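Local coordinates for cyclopenase asqI (Emericella nidulans, PDB 5YY3), which catalyses the zinc-dependent ring contraction of 4'-methoxycyclopenin to 4'-methoxyviridicatin, with loss of methyl isocyanate, in aspoquinolone biosynthesis, at residues 122-127 against 191-195; 142-147 against 453-457; 262-266 against 366-370; 422-428 against 634-639; 468-474 against 522-528. One frame throughout, in Å; residues are numbered along the deposited sequence.

Contact 1: residues 122-127 against 191-195; sequences GIYLTH and MVYRG
The C-terminal ends of two helices of the hemocyanin-like metal-binding domain meet here: the end of helix 114-127 packs against that of helix 180-193, which carries the zinc ligands His186 and His190. The CA atoms of Ile123 and Met191 approach to 4.8 Å. Met191, most covered by the contact, has an extended side chain (m, t, t) that reaches along helix 114-127 from Thr126 to Gly122: its SD lies 3.8 Å from Gly122 CA and its CB 3.5 Å from Thr126 OG1, a hydroxyl that donates to Gly122 O at 2.9 Å. A CB on Gly122 would crowd that sulfur. Ile123 (m, t) sets CD1 3.8 Å from CB of Arg194, whose side chain leads away to the vicinity of His190, while Met83 and Ser87 of helix 77-92 also touch Ile123. His127 (chi1 m, chi2 -88°) meets the C-terminal end of helix 180-193. Gly195 CA sits over its ring face, 3.6 Å from the centroid, and His127 NE2 donates to Met191 O at 2.9 Å.

Contact 2: residues 142-147 against 453-457; sequences KNHPFF and VNFME
Residues 142-147 and 453-457 are irregular segments, each with short 3-10 turns, and their nearest CA pairs are Lys142 with Phe455 (6.7 Å) and Phe147 with Met456 (7.2 Å). Internal bonds shape them: Phe147 N donates to His144 O at 2.9 Å, Phe146 N to His144 ND1 at 3.0 Å, and Met456 N to Val453 O at 3.0 Å. Met456 itself has positive phi (59/35), and its CA-to-CB bond points toward the other segment.

Aromatic contacts dominate. Phe147 (m, chi2 71°) receives Met456 (m, m) over one ring face, with CG 3.7 Å from the centroid; SD, at 5.1 Å from that centroid, makes an oblique Met-aromatic contact. On the Phe455 ring (m), Lys142 lays its aliphatic chain, CE being 4.2 Å from the centroid; NZ is 5.1 Å away, a weak cation-pi attraction at most.

The polar link is indirect: a water donates to Phe147 O at 2.7 Å and to Asn454 O at 3.0 Å. The Asn454 side chain instead bonds Asn156 and Val157 of the second subunit.

The arrangement is an interdomain junction, where a loop of the hemocyanin-type Ig-like domain packs on the metal-binding domain beside a subunit interface.

Contact 3: residues 262-266 against 366-370; sequences GGYPP and MAYRN
A Met-aromatic contact and an arginine-to-carbonyl bond join a surface loop of the hemocyanin-like metal-binding domain to the C-terminal end of helix 355-367, away from the zinc ligands. The loop 262-266 is extended and rich in glycine and proline; its path from CA of Gly263 to CA of Pro265 runs at 101° to that from CA of Met366 to CA of Arg369. The nearest CA atoms are those of Tyr264 and Ala367, 5.4 Å apart. Tyr264 (chi1 p, chi2 80°) offers one ring face to Met366, with SD 4.6 Å from the centroid and 16° off the normal, while Ala367 CB lies near the ring plane, 4.4 Å from Tyr264 CD2.

Beyond the helix, which Tyr368 leaves at phi/psi -64/126, Arg369 folds back (chi3 m, chi4 -75°). Arg369 NH2 donates to Gly263 O at 3.2 Å and lies 3.3 Å from Tyr264 CA, and Pro265 CD sits over one face of the guanidinium, 3.6 Å from NH2.

The loop belongs to the connection between helices 210-231 and 288-304. Tyr264 OH is bonded to Asp390, just ahead of helix 391-410, and Leu247 and Trp270, from loops, also pack on Met366 at the end of helix 355-367.

Contact 4: residues 422-428 against 634-639; sequences VVLSNLV and PFITST
Leu427 (t, p) lies across Thr637 and Thr639, its CB 3.7 Å from Thr637 CG2 and its CG 3.7 Å from Thr639 CG2. Strand 422-431 and strand 636-644 belong to the beta-sandwich of the hemocyanin-type Ig-like domain. Their segments here run almost parallel, 5° apart, yet the axes come no closer than 6.0 Å, wider than directly paired strands. The CA atoms of Ser425 and Thr637 are 5.9 Å apart, and those of Leu427 and Thr639 6.0 Å. Along these segments the backbone of the first bonds to strand 461-475 and that of the second to strand 571-580.

The two backbones come closest at the start, Val423 CA to Pro634 CA 5.0 Å, where Pro634 and Phe635 (phi/psi -74/-17 and -86/6) form a turn before the second strand. Leu424 N donates to Pro634 O at 2.8 Å, a direct hydrogen bond between the segments, and Val423 CG2 touches Pro634 CB at 4.0 Å. Leu424 (m, t) has its CA-to-CB bond toward the other segment, with CB 4.0 Å from Thr637 CG2. Asn426, with left-handed phi/psi of 60/47, disturbs the strand and precedes Leu427.

Two waters bridge the backbones where they stand apart. One molecule lies 2.9 Å from Leu424 O and 2.7 Å from Ile636 O, bridging the two carbonyls; a second accepts from Leu427 N at 2.8 Å, donates to Ser638 O at 3.2 Å and lies 2.9 Å from Thr637 OG1.

Contact 5: residues 468-474 against 522-528; sequences EWNVQVK and AITKVRL
Strands 468-474 and 523-528 pair antiparallel in the Ig-like domain, their axes 4.7 Å apart at closest and 156° between directions. Three hydrogen-bonded pairs satisfy both partners' peptides: Trp469 N to Arg527 O and Arg527 N to Trp469 O, each 2.9 Å; Val471 N to Lys525 O, 3.2 Å, and Lys525 N to Val471 O, 3.0 Å; Val473 N to Ile523 O and Ile523 N to Val473 O, each 2.9 Å. Between them, the non-hydrogen-bonded pairs Asn470-Val526 and Gln472-Thr524 bring CA atoms to 4.4 and 4.5 Å; the peptides of Asn470 and Gln472 bond to strand 422-431 instead.

Trp469 (p, chi2 -76°) brings NE1 3.2 Å from Arg527 CB, and Asp511 takes both Trp469 NE1 and the Arg527 guanidinium, the latter as a salt bridge. On the face that carries Glu468, Asn470 and Val526, Glu468 bridges to Arg430 and accepts a weak bond from Asn470 ND2 to OE2 (3.4 Å). Backbone pairing thus fixes the register, while the charged side chains tie this ribbon to strands 508-517 and 422-431.

Contacts 4 and 5 are neighbours in the Ig-like sandwich, their centres 10 Å apart: strands 422-431 and 461-475 pair between them, with probable hydrogen bonds from Val423 N to Lys474 O (2.7 Å) and from Gln472 N to Ser425 O (2.8 Å). In sequence, contact 5 is nested within the loop that contact 4 closes. Contacts 1 and 3 belong to the metal-binding domain, with centres 30 Å apart, and contact 2 joins the two domains, its centre 21 Å from those of contacts 1 and 3. Contact 1 is nearest the zinc site, the Arg194 side chain being about 4 Å from that of His190; Phe147 of contact 2 is about 11 Å from His186, side chain to side chain.

Contact 1: residues 122-127 against 191-195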
# COMPACT_ATOMS: atom_id res chain seq x y z
N GLY A 122 36.48 24.39 11.76
CA GLY A 122 35.09 24.73 11.96
C GLY A 122 34.85 25.22 13.37
O GLY A 122 34.30 26.31 13.56
N ILE A 123 35.27 24.41 14.33
CA ILE A 123 35.21 24.76 15.75
C ILE A 123 35.99 26.03 16.03
O ILE A 123 35.52 26.93 16.72
CB ILE A 123 35.79 23.62 16.62
CG1 ILE A 123 34.94 22.36 16.46
CG2 ILE A 123 35.88 24.04 18.09
CD1 ILE A 123 35.53 21.15 17.12
N TYR A 124 37.20 26.10 15.47
CA TYR A 124 38.06 27.26 15.67
C TYR A 124 37.36 28.56 15.27
O TYR A 124 37.23 29.47 16.08
CB TYR A 124 39.37 27.09 14.90
CG TYR A 124 40.17 28.36 14.84
CD1 TYR A 124 40.81 28.85 15.97
CD2 TYR A 124 40.28 29.08 13.65
CE1 TYR A 124 41.55 30.02 15.92
CE2 TYR A 124 41.01 30.26 13.59
CZ TYR A 124 41.65 30.72 14.73
OH TYR A 124 42.37 31.88 14.67
N LEU A 125 36.91 28.63 14.02
CA LEU A 125 36.21 29.81 13.50
C LEU A 125 34.97 30.14 14.34
O LEU A 125 34.75 31.30 14.67
CB LEU A 125 35.81 29.60 12.04
CG LEU A 125 36.97 29.51 11.05
CD1 LEU A 125 36.50 29.12 9.66
CD2 LEU A 125 37.73 30.83 11.01
N THR A 126 34.19 29.12 14.69
CA THR A 126 32.95 29.34 15.44
C THR A 126 33.19 30.05 16.78
O THR A 126 32.37 30.87 17.22
CB THR A 126 32.20 28.01 15.70
OG1 THR A 126 31.78 27.45 14.45
CG2 THR A 126 30.98 28.22 16.60
N HIS A 127 34.31 29.75 17.43
CA HIS A 127 34.55 30.24 18.78
C HIS A 127 35.64 31.30 18.86
O HIS A 127 35.95 31.79 19.94
CB HIS A 127 34.89 29.06 19.69
CG HIS A 127 33.79 28.04 19.76
ND1 HIS A 127 32.76 28.13 20.67
CD2 HIS A 127 33.56 26.93 19.03
CE1 HIS A 127 31.94 27.10 20.50
NE2 HIS A 127 32.40 26.36 19.51
N MET A 191 29.59 22.32 15.58
CA MET A 191 30.69 23.25 15.74
C MET A 191 30.43 24.13 16.95
O MET A 191 31.34 24.40 17.73
CB MET A 191 30.87 24.10 14.49
CG MET A 191 31.15 23.29 13.24
SD MET A 191 31.29 24.37 11.83
CE MET A 191 31.11 23.23 10.47
N VAL A 192 29.19 24.56 17.12
CA VAL A 192 28.83 25.37 18.28
C VAL A 192 29.03 24.59 19.57
O VAL A 192 29.69 25.07 20.50
CB VAL A 192 27.38 25.86 18.20
CG1 VAL A 192 26.90 26.36 19.58
CG2 VAL A 192 27.26 26.96 17.18
N TYR A 193 28.47 23.39 19.60
CA TYR A 193 28.42 22.58 20.81
C TYR A 193 29.82 22.15 21.29
O TYR A 193 30.08 22.14 22.50
CB TYR A 193 27.54 21.35 20.56
CG TYR A 193 27.38 20.46 21.76
CD1 TYR A 193 26.44 20.76 22.75
CD2 TYR A 193 28.16 19.30 21.91
CE1 TYR A 193 26.28 19.94 23.86
CE2 TYR A 193 28.01 18.48 23.02
CZ TYR A 193 27.06 18.80 23.99
OH TYR A 193 26.91 17.99 25.10
N ARG A 194 30.71 21.82 20.35
CA ARG A 194 32.02 21.23 20.67
C ARG A 194 33.06 22.21 21.21
O ARG A 194 34.19 21.83 21.50
CB ARG A 194 32.60 20.54 19.45
CG ARG A 194 32.04 19.16 19.20
CD ARG A 194 32.40 18.71 17.81
NE ARG A 194 31.83 17.40 17.50
CZ ARG A 194 32.02 16.76 16.35
NH1 ARG A 194 32.78 17.30 15.40
NH2 ARG A 194 31.46 15.57 16.16
N GLY A 195 32.68 23.48 21.31
CA GLY A 195 33.55 24.47 21.93
C GLY A 195 33.35 24.45 23.43
O GLY A 195 32.23 24.20 23.91

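Contact 2: residues 142-147 against 453-457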
# COMPACT_ATOMS: atom_id res chain seq x y z
N LYS A 142 27.02 23.40 1.96
CA LYS A 142 27.03 23.19 0.53
C LYS A 142 28.45 23.18 -0.04
O LYS A 142 28.69 22.61 -1.09
CB LYS A 142 26.20 24.25 -0.19
CG LYS A 142 25.78 23.74 -1.57
CD LYS A 142 25.64 24.81 -2.65
CE LYS A 142 25.56 24.19 -4.07
NZ LYS A 142 26.32 22.91 -4.15
N ASN A 143 29.39 23.82 0.65
CA ASN A 143 30.76 23.85 0.17
C ASN A 143 31.53 22.57 0.46
O ASN A 143 32.62 22.39 -0.08
CB ASN A 143 31.53 25.04 0.78
CG ASN A 143 31.10 26.38 0.20
OD1 ASN A 143 30.10 26.47 -0.51
ND2 ASN A 143 31.88 27.42 0.49
N HIS A 144 30.98 21.70 1.29
CA HIS A 144 31.65 20.48 1.70
C HIS A 144 31.96 19.63 0.46
O HIS A 144 31.14 19.57 -0.46
CB HIS A 144 30.79 19.71 2.70
CG HIS A 144 31.50 18.55 3.34
ND1 HIS A 144 31.75 17.37 2.68
CD2 HIS A 144 32.01 18.40 4.59
CE1 HIS A 144 32.39 16.54 3.49
NE2 HIS A 144 32.55 17.14 4.65
N PRO A 145 33.15 19.00 0.44
CA PRO A 145 33.59 18.15 -0.68
C PRO A 145 32.55 17.13 -1.15
O PRO A 145 32.53 16.79 -2.33
CB PRO A 145 34.81 17.43 -0.10
CG PRO A 145 35.39 18.40 0.86
CD PRO A 145 34.22 19.17 1.45
N PHE A 146 31.70 16.64 -0.25
CA PHE A 146 30.72 15.61 -0.61
C PHE A 146 29.62 16.16 -1.52
O PHE A 146 28.94 15.40 -2.21
CB PHE A 146 30.08 14.99 0.64
CG PHE A 146 30.99 14.08 1.43
CD1 PHE A 146 32.33 13.94 1.09
CD2 PHE A 146 30.50 13.36 2.50
CE1 PHE A 146 33.15 13.10 1.82
CE2 PHE A 146 31.32 12.53 3.23
CZ PHE A 146 32.65 12.39 2.89
N PHE A 147 29.46 17.48 -1.53
CA PHE A 147 28.50 18.14 -2.41
C PHE A 147 29.02 18.31 -3.83
O PHE A 147 28.47 19.10 -4.60
CB PHE A 147 28.12 19.52 -1.84
CG PHE A 147 27.00 19.47 -0.84
CD1 PHE A 147 27.20 18.94 0.42
CD2 PHE A 147 25.74 19.94 -1.16
CE1 PHE A 147 26.17 18.88 1.34
CE2 PHE A 147 24.72 19.90 -0.25
CZ PHE A 147 24.93 19.37 1.00
N VAL A 453 17.97 19.02 -5.83
CA VAL A 453 18.83 17.84 -5.91
C VAL A 453 20.31 18.18 -5.79
O VAL A 453 21.09 17.41 -5.24
CB VAL A 453 18.61 17.08 -7.23
CG1 VAL A 453 19.46 15.83 -7.27
CG2 VAL A 453 17.16 16.71 -7.37
N ASN A 454 20.70 19.35 -6.31
CA ASN A 454 22.08 19.82 -6.19
C ASN A 454 22.46 20.14 -4.73
O ASN A 454 23.64 20.14 -4.39
CB ASN A 454 22.31 21.06 -7.06
CG ASN A 454 21.31 22.17 -6.77
OD1 ASN A 454 20.10 21.93 -6.71
ND2 ASN A 454 21.81 23.38 -6.56
N PHE A 455 21.47 20.42 -3.89
CA PHE A 455 21.68 20.59 -2.45
C PHE A 455 21.41 19.29 -1.66
O PHE A 455 21.09 19.34 -0.47
CB PHE A 455 20.80 21.70 -1.89
CG PHE A 455 21.28 23.10 -2.19
CD1 PHE A 455 20.99 23.71 -3.40
CD2 PHE A 455 22.01 23.82 -1.25
CE1 PHE A 455 21.42 25.01 -3.67
CE2 PHE A 455 22.44 25.12 -1.52
CZ PHE A 455 22.14 25.71 -2.73
N MET A 456 21.54 18.15 -2.34
CA MET A 456 21.41 16.82 -1.71
C MET A 456 20.07 16.54 -1.03
O MET A 456 20.02 15.84 -0.02
CB MET A 456 22.54 16.61 -0.70
CG MET A 456 23.93 16.72 -1.33
SD MET A 456 24.11 15.64 -2.77
CE MET A 456 25.15 16.60 -3.86
N GLU A 457 18.98 17.07 -1.58
CA GLU A 457 17.64 16.82 -1.03
C GLU A 457 16.92 15.74 -1.83
O GLU A 457 17.29 15.44 -2.97
CB GLU A 457 16.82 18.11 -1.01
CG GLU A 457 17.44 19.21 -0.17
CD GLU A 457 16.56 20.45 -0.10
OE1 GLU A 457 15.95 20.82 -1.12
OE2 GLU A 457 16.49 21.06 0.98
O HOH W 1 26.16 19.72 -5.92

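Contact 3: residues 262-266 against 366-370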
# COMPACT_ATOMS: atom_id res chain seq x y z
N GLY A 262 28.93 5.07 1.86
CA GLY A 262 27.87 4.12 1.59
C GLY A 262 26.87 4.00 2.73
O GLY A 262 26.98 4.67 3.76
N GLY A 263 25.87 3.15 2.52
CA GLY A 263 24.91 2.86 3.56
C GLY A 263 25.16 1.49 4.16
O GLY A 263 26.29 1.13 4.46
N TYR A 264 24.09 0.72 4.32
CA TYR A 264 24.16 -0.61 4.90
C TYR A 264 22.91 -1.37 4.43
O TYR A 264 21.88 -0.75 4.14
CB TYR A 264 24.26 -0.54 6.43
CG TYR A 264 23.22 0.37 7.07
CD1 TYR A 264 21.92 -0.07 7.26
CD2 TYR A 264 23.54 1.68 7.46
CE1 TYR A 264 20.97 0.73 7.81
CE2 TYR A 264 22.57 2.51 8.02
CZ TYR A 264 21.28 2.02 8.19
OH TYR A 264 20.28 2.79 8.74
N PRO A 265 22.99 -2.71 4.34
CA PRO A 265 21.85 -3.49 3.84
C PRO A 265 20.72 -3.66 4.88
O PRO A 265 20.89 -3.28 6.04
CB PRO A 265 22.49 -4.84 3.50
CG PRO A 265 23.68 -4.93 4.42
CD PRO A 265 24.20 -3.53 4.51
N PRO A 266 19.58 -4.23 4.47
CA PRO A 266 18.54 -4.55 5.46
C PRO A 266 19.04 -5.52 6.51
O PRO A 266 19.85 -6.40 6.19
CB PRO A 266 17.43 -5.18 4.62
CG PRO A 266 17.68 -4.70 3.24
CD PRO A 266 19.15 -4.55 3.10
N MET A 366 29.48 -0.39 11.96
CA MET A 366 28.51 -1.25 11.25
C MET A 366 28.46 -0.97 9.74
O MET A 366 28.32 -1.88 8.93
CB MET A 366 27.12 -1.08 11.85
CG MET A 366 25.99 -1.62 10.97
SD MET A 366 24.45 -0.71 11.23
CE MET A 366 24.24 -0.99 12.97
N ALA A 367 28.56 0.31 9.38
CA ALA A 367 28.40 0.74 8.00
C ALA A 367 29.70 0.65 7.20
O ALA A 367 29.67 0.63 5.98
CB ALA A 367 27.85 2.17 7.95
N TYR A 368 30.83 0.61 7.90
CA TYR A 368 32.13 0.51 7.23
C TYR A 368 32.29 -0.80 6.47
O TYR A 368 32.13 -1.89 7.03
CB TYR A 368 33.27 0.62 8.24
CG TYR A 368 34.61 0.79 7.56
CD1 TYR A 368 35.37 -0.31 7.18
CD2 TYR A 368 35.11 2.06 7.30
CE1 TYR A 368 36.60 -0.15 6.56
CE2 TYR A 368 36.33 2.23 6.68
CZ TYR A 368 37.07 1.12 6.31
OH TYR A 368 38.29 1.32 5.69
N ARG A 369 32.63 -0.70 5.19
CA ARG A 369 32.74 -1.89 4.35
C ARG A 369 34.08 -1.96 3.61
O ARG A 369 34.46 -1.02 2.91
CB ARG A 369 31.59 -1.92 3.34
CG ARG A 369 30.81 -3.21 3.37
CD ARG A 369 29.41 -3.03 2.80
NE ARG A 369 28.56 -2.18 3.63
CZ ARG A 369 28.00 -2.57 4.77
NH1 ARG A 369 28.22 -3.80 5.25
NH2 ARG A 369 27.23 -1.74 5.45
N ASN A 370 34.76 -3.10 3.78
CA ASN A 370 36.08 -3.41 3.20
C ASN A 370 36.97 -2.21 2.85
O ASN A 370 38.20 -2.32 2.86
CB ASN A 370 35.90 -4.28 1.94
CG ASN A 370 35.89 -5.76 2.26
OD1 ASN A 370 36.69 -6.24 3.07
ND2 ASN A 370 34.99 -6.51 1.61

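Contact 4: residues 422-428 against 634-639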
# COMPACT_ATOMS: atom_id res chain seq x y z
N VAL A 422 -0.75 36.79 35.78
CA VAL A 422 -1.35 37.20 34.54
C VAL A 422 -2.46 36.21 34.20
O VAL A 422 -2.44 35.07 34.65
CB VAL A 422 -0.25 37.28 33.44
CG1 VAL A 422 -0.56 36.39 32.23
CG2 VAL A 422 -0.01 38.71 33.06
N VAL A 423 -3.45 36.66 33.45
CA VAL A 423 -4.46 35.74 32.95
C VAL A 423 -4.32 35.66 31.45
O VAL A 423 -4.40 36.69 30.77
CB VAL A 423 -5.89 36.20 33.31
CG1 VAL A 423 -6.92 35.35 32.57
CG2 VAL A 423 -6.11 36.12 34.82
N LEU A 424 -4.10 34.45 30.94
CA LEU A 424 -4.04 34.22 29.50
C LEU A 424 -5.38 33.75 28.96
O LEU A 424 -6.10 33.00 29.63
CB LEU A 424 -2.97 33.18 29.13
CG LEU A 424 -1.49 33.52 29.32
CD1 LEU A 424 -0.57 32.49 28.64
CD2 LEU A 424 -1.20 34.93 28.83
N SER A 425 -5.70 34.16 27.74
CA SER A 425 -6.91 33.68 27.08
C SER A 425 -6.78 33.85 25.58
O SER A 425 -5.87 34.54 25.11
CB SER A 425 -8.15 34.43 27.58
OG SER A 425 -8.18 35.75 27.05
N ASN A 426 -7.66 33.21 24.84
CA ASN A 426 -7.79 33.46 23.40
C ASN A 426 -6.54 33.19 22.59
O ASN A 426 -6.14 33.99 21.76
CB ASN A 426 -8.23 34.91 23.16
CG ASN A 426 -9.70 35.14 23.49
OD1 ASN A 426 -10.05 35.98 24.32
ND2 ASN A 426 -10.57 34.40 22.84
N LEU A 427 -5.91 32.04 22.83
CA LEU A 427 -4.75 31.67 22.04
C LEU A 427 -5.19 31.30 20.63
O LEU A 427 -6.11 30.51 20.44
CB LEU A 427 -4.02 30.49 22.70
CG LEU A 427 -2.80 29.94 21.96
CD1 LEU A 427 -1.76 31.03 21.80
CD2 LEU A 427 -2.21 28.74 22.71
N VAL A 428 -4.54 31.89 19.63
CA VAL A 428 -4.84 31.58 18.25
C VAL A 428 -3.55 31.30 17.44
O VAL A 428 -2.53 31.97 17.63
CB VAL A 428 -5.66 32.73 17.59
CG1 VAL A 428 -5.99 32.39 16.16
CG2 VAL A 428 -6.95 33.00 18.36
N PRO A 634 -4.81 29.96 35.39
CA PRO A 634 -5.20 31.06 34.49
C PRO A 634 -4.02 31.56 33.67
O PRO A 634 -4.22 32.25 32.66
CB PRO A 634 -5.72 32.15 35.45
CG PRO A 634 -5.81 31.48 36.82
CD PRO A 634 -4.80 30.38 36.81
N PHE A 635 -2.82 31.23 34.11
CA PHE A 635 -1.56 31.58 33.44
C PHE A 635 -1.17 30.55 32.34
O PHE A 635 -0.08 30.62 31.76
CB PHE A 635 -0.44 31.70 34.49
CG PHE A 635 -0.19 30.42 35.23
CD1 PHE A 635 -1.03 30.03 36.27
CD2 PHE A 635 0.84 29.57 34.87
CE1 PHE A 635 -0.84 28.83 36.93
CE2 PHE A 635 1.05 28.38 35.52
CZ PHE A 635 0.21 28.00 36.56
N ILE A 636 -2.06 29.59 32.09
CA ILE A 636 -1.93 28.63 30.99
C ILE A 636 -3.19 28.72 30.14
O ILE A 636 -4.30 28.90 30.67
CB ILE A 636 -1.76 27.16 31.49
CG1 ILE A 636 -0.37 26.96 32.13
CG2 ILE A 636 -1.95 26.16 30.34
CD1 ILE A 636 -0.27 25.69 33.00
N THR A 637 -3.03 28.62 28.83
CA THR A 637 -4.18 28.50 27.95
C THR A 637 -3.83 27.58 26.78
O THR A 637 -2.65 27.34 26.50
CB THR A 637 -4.65 29.87 27.44
OG1 THR A 637 -5.99 29.76 26.95
CG2 THR A 637 -3.73 30.38 26.34
N SER A 638 -4.84 27.06 26.11
CA SER A 638 -4.61 26.13 25.02
C SER A 638 -5.75 26.19 24.05
O SER A 638 -6.86 26.61 24.39
CB SER A 638 -4.41 24.70 25.53
OG SER A 638 -5.61 24.19 26.07
N THR A 639 -5.48 25.78 22.81
CA THR A 639 -6.45 25.90 21.75
C THR A 639 -6.12 24.88 20.66
O THR A 639 -4.96 24.53 20.46
CB THR A 639 -6.47 27.33 21.18
OG1 THR A 639 -7.62 27.50 20.34
CG2 THR A 639 -5.23 27.59 20.35
O HOH W 2 -6.40 30.47 31.06
O HOH W 3 -7.00 29.84 24.26

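Contact 5: residues 468-474 against 522-528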
# COMPACT_ATOMS: atom_id res chain seq x y z
N GLU A 468 1.31 33.14 12.18
CA GLU A 468 1.55 33.95 13.35
C GLU A 468 0.79 33.30 14.48
O GLU A 468 -0.11 32.51 14.24
CB GLU A 468 1.08 35.39 13.13
CG GLU A 468 -0.44 35.51 13.24
CD GLU A 468 -0.96 36.89 12.95
OE1 GLU A 468 -0.48 37.54 11.98
OE2 GLU A 468 -1.86 37.32 13.72
N TRP A 469 1.14 33.61 15.71
CA TRP A 469 0.24 33.27 16.78
C TRP A 469 -0.03 34.53 17.57
O TRP A 469 0.75 35.51 17.53
CB TRP A 469 0.79 32.15 17.66
CG TRP A 469 2.05 32.46 18.41
CD1 TRP A 469 3.32 32.51 17.90
CD2 TRP A 469 2.18 32.75 19.82
NE1 TRP A 469 4.23 32.79 18.90
CE2 TRP A 469 3.55 32.94 20.09
CE3 TRP A 469 1.26 32.85 20.87
CZ2 TRP A 469 4.03 33.26 21.37
CZ3 TRP A 469 1.74 33.15 22.15
CH2 TRP A 469 3.12 33.35 22.38
N ASN A 470 -1.16 34.54 18.26
CA ASN A 470 -1.41 35.61 19.19
C ASN A 470 -2.15 35.06 20.40
O ASN A 470 -2.67 33.94 20.37
CB ASN A 470 -2.18 36.75 18.52
CG ASN A 470 -3.47 36.30 17.86
OD1 ASN A 470 -4.48 36.07 18.53
ND2 ASN A 470 -3.44 36.18 16.54
N VAL A 471 -2.14 35.84 21.48
CA VAL A 471 -2.75 35.42 22.72
C VAL A 471 -3.11 36.68 23.51
O VAL A 471 -2.51 37.75 23.33
CB VAL A 471 -1.80 34.51 23.55
CG1 VAL A 471 -0.62 35.30 24.05
CG2 VAL A 471 -2.53 33.82 24.73
N GLN A 472 -4.12 36.56 24.36
CA GLN A 472 -4.56 37.68 25.13
C GLN A 472 -3.96 37.59 26.53
O GLN A 472 -3.99 36.53 27.17
CB GLN A 472 -6.08 37.71 25.18
CG GLN A 472 -6.67 39.01 25.65
CD GLN A 472 -8.19 39.01 25.53
OE1 GLN A 472 -8.74 38.63 24.48
NE2 GLN A 472 -8.88 39.40 26.60
N VAL A 473 -3.39 38.70 26.99
CA VAL A 473 -2.74 38.75 28.29
C VAL A 473 -3.32 39.88 29.14
O VAL A 473 -3.39 41.04 28.68
CB VAL A 473 -1.21 38.94 28.15
CG1 VAL A 473 -0.52 38.84 29.50
CG2 VAL A 473 -0.63 37.96 27.13
N LYS A 474 -3.74 39.57 30.36
CA LYS A 474 -4.24 40.61 31.26
C LYS A 474 -3.63 40.45 32.64
O LYS A 474 -3.57 39.35 33.20
CB LYS A 474 -5.77 40.57 31.35
CG LYS A 474 -6.35 41.71 32.19
CD LYS A 474 -7.86 41.74 32.12
CE LYS A 474 -8.44 42.88 32.96
NZ LYS A 474 -9.79 42.52 33.44
N ALA A 522 -6.27 44.26 29.13
CA ALA A 522 -5.81 43.15 28.31
C ALA A 522 -5.11 43.64 27.04
O ALA A 522 -5.60 44.53 26.34
CB ALA A 522 -6.98 42.24 27.96
N ILE A 523 -3.97 43.05 26.74
CA ILE A 523 -3.36 43.28 25.44
C ILE A 523 -3.43 42.00 24.61
O ILE A 523 -3.60 40.91 25.15
CB ILE A 523 -1.90 43.70 25.56
CG1 ILE A 523 -1.14 42.62 26.32
CG2 ILE A 523 -1.80 45.02 26.29
CD1 ILE A 523 0.15 42.15 25.62
N THR A 524 -3.31 42.14 23.29
CA THR A 524 -3.08 40.98 22.43
C THR A 524 -1.64 40.97 21.90
O THR A 524 -1.27 41.80 21.06
CB THR A 524 -4.07 40.94 21.26
OG1 THR A 524 -5.40 40.87 21.77
CG2 THR A 524 -3.82 39.70 20.37
N LYS A 525 -0.83 40.04 22.39
CA LYS A 525 0.53 39.91 21.87
C LYS A 525 0.50 39.14 20.56
O LYS A 525 -0.13 38.09 20.49
CB LYS A 525 1.45 39.21 22.87
CG LYS A 525 2.88 39.06 22.39
CD LYS A 525 3.68 40.33 22.66
CE LYS A 525 5.16 40.18 22.35
NZ LYS A 525 5.48 40.78 21.02
N VAL A 526 1.15 39.67 19.53
CA VAL A 526 1.28 38.95 18.26
C VAL A 526 2.75 38.58 17.97
O VAL A 526 3.65 39.42 18.10
CB VAL A 526 0.72 39.77 17.08
CG1 VAL A 526 0.67 38.91 15.79
CG2 VAL A 526 -0.67 40.29 17.41
N ARG A 527 2.97 37.33 17.57
CA ARG A 527 4.29 36.86 17.17
C ARG A 527 4.27 36.26 15.77
O ARG A 527 3.47 35.37 15.49
CB ARG A 527 4.80 35.80 18.16
CG ARG A 527 5.04 36.30 19.56
CD ARG A 527 6.35 37.03 19.62
NE ARG A 527 7.47 36.10 19.53
CZ ARG A 527 8.73 36.48 19.32
NH1 ARG A 527 8.99 37.78 19.17
NH2 ARG A 527 9.71 35.59 19.25
N LEU A 528 5.16 36.73 14.90
CA LEU A 528 5.30 36.12 13.56
C LEU A 528 6.12 34.84 13.64
O LEU A 528 6.92 34.65 14.58
CB LEU A 528 5.95 37.10 12.57
CG LEU A 528 5.31 38.50 12.47
CD1 LEU A 528 6.01 39.34 11.41
CD2 LEU A 528 3.81 38.43 12.21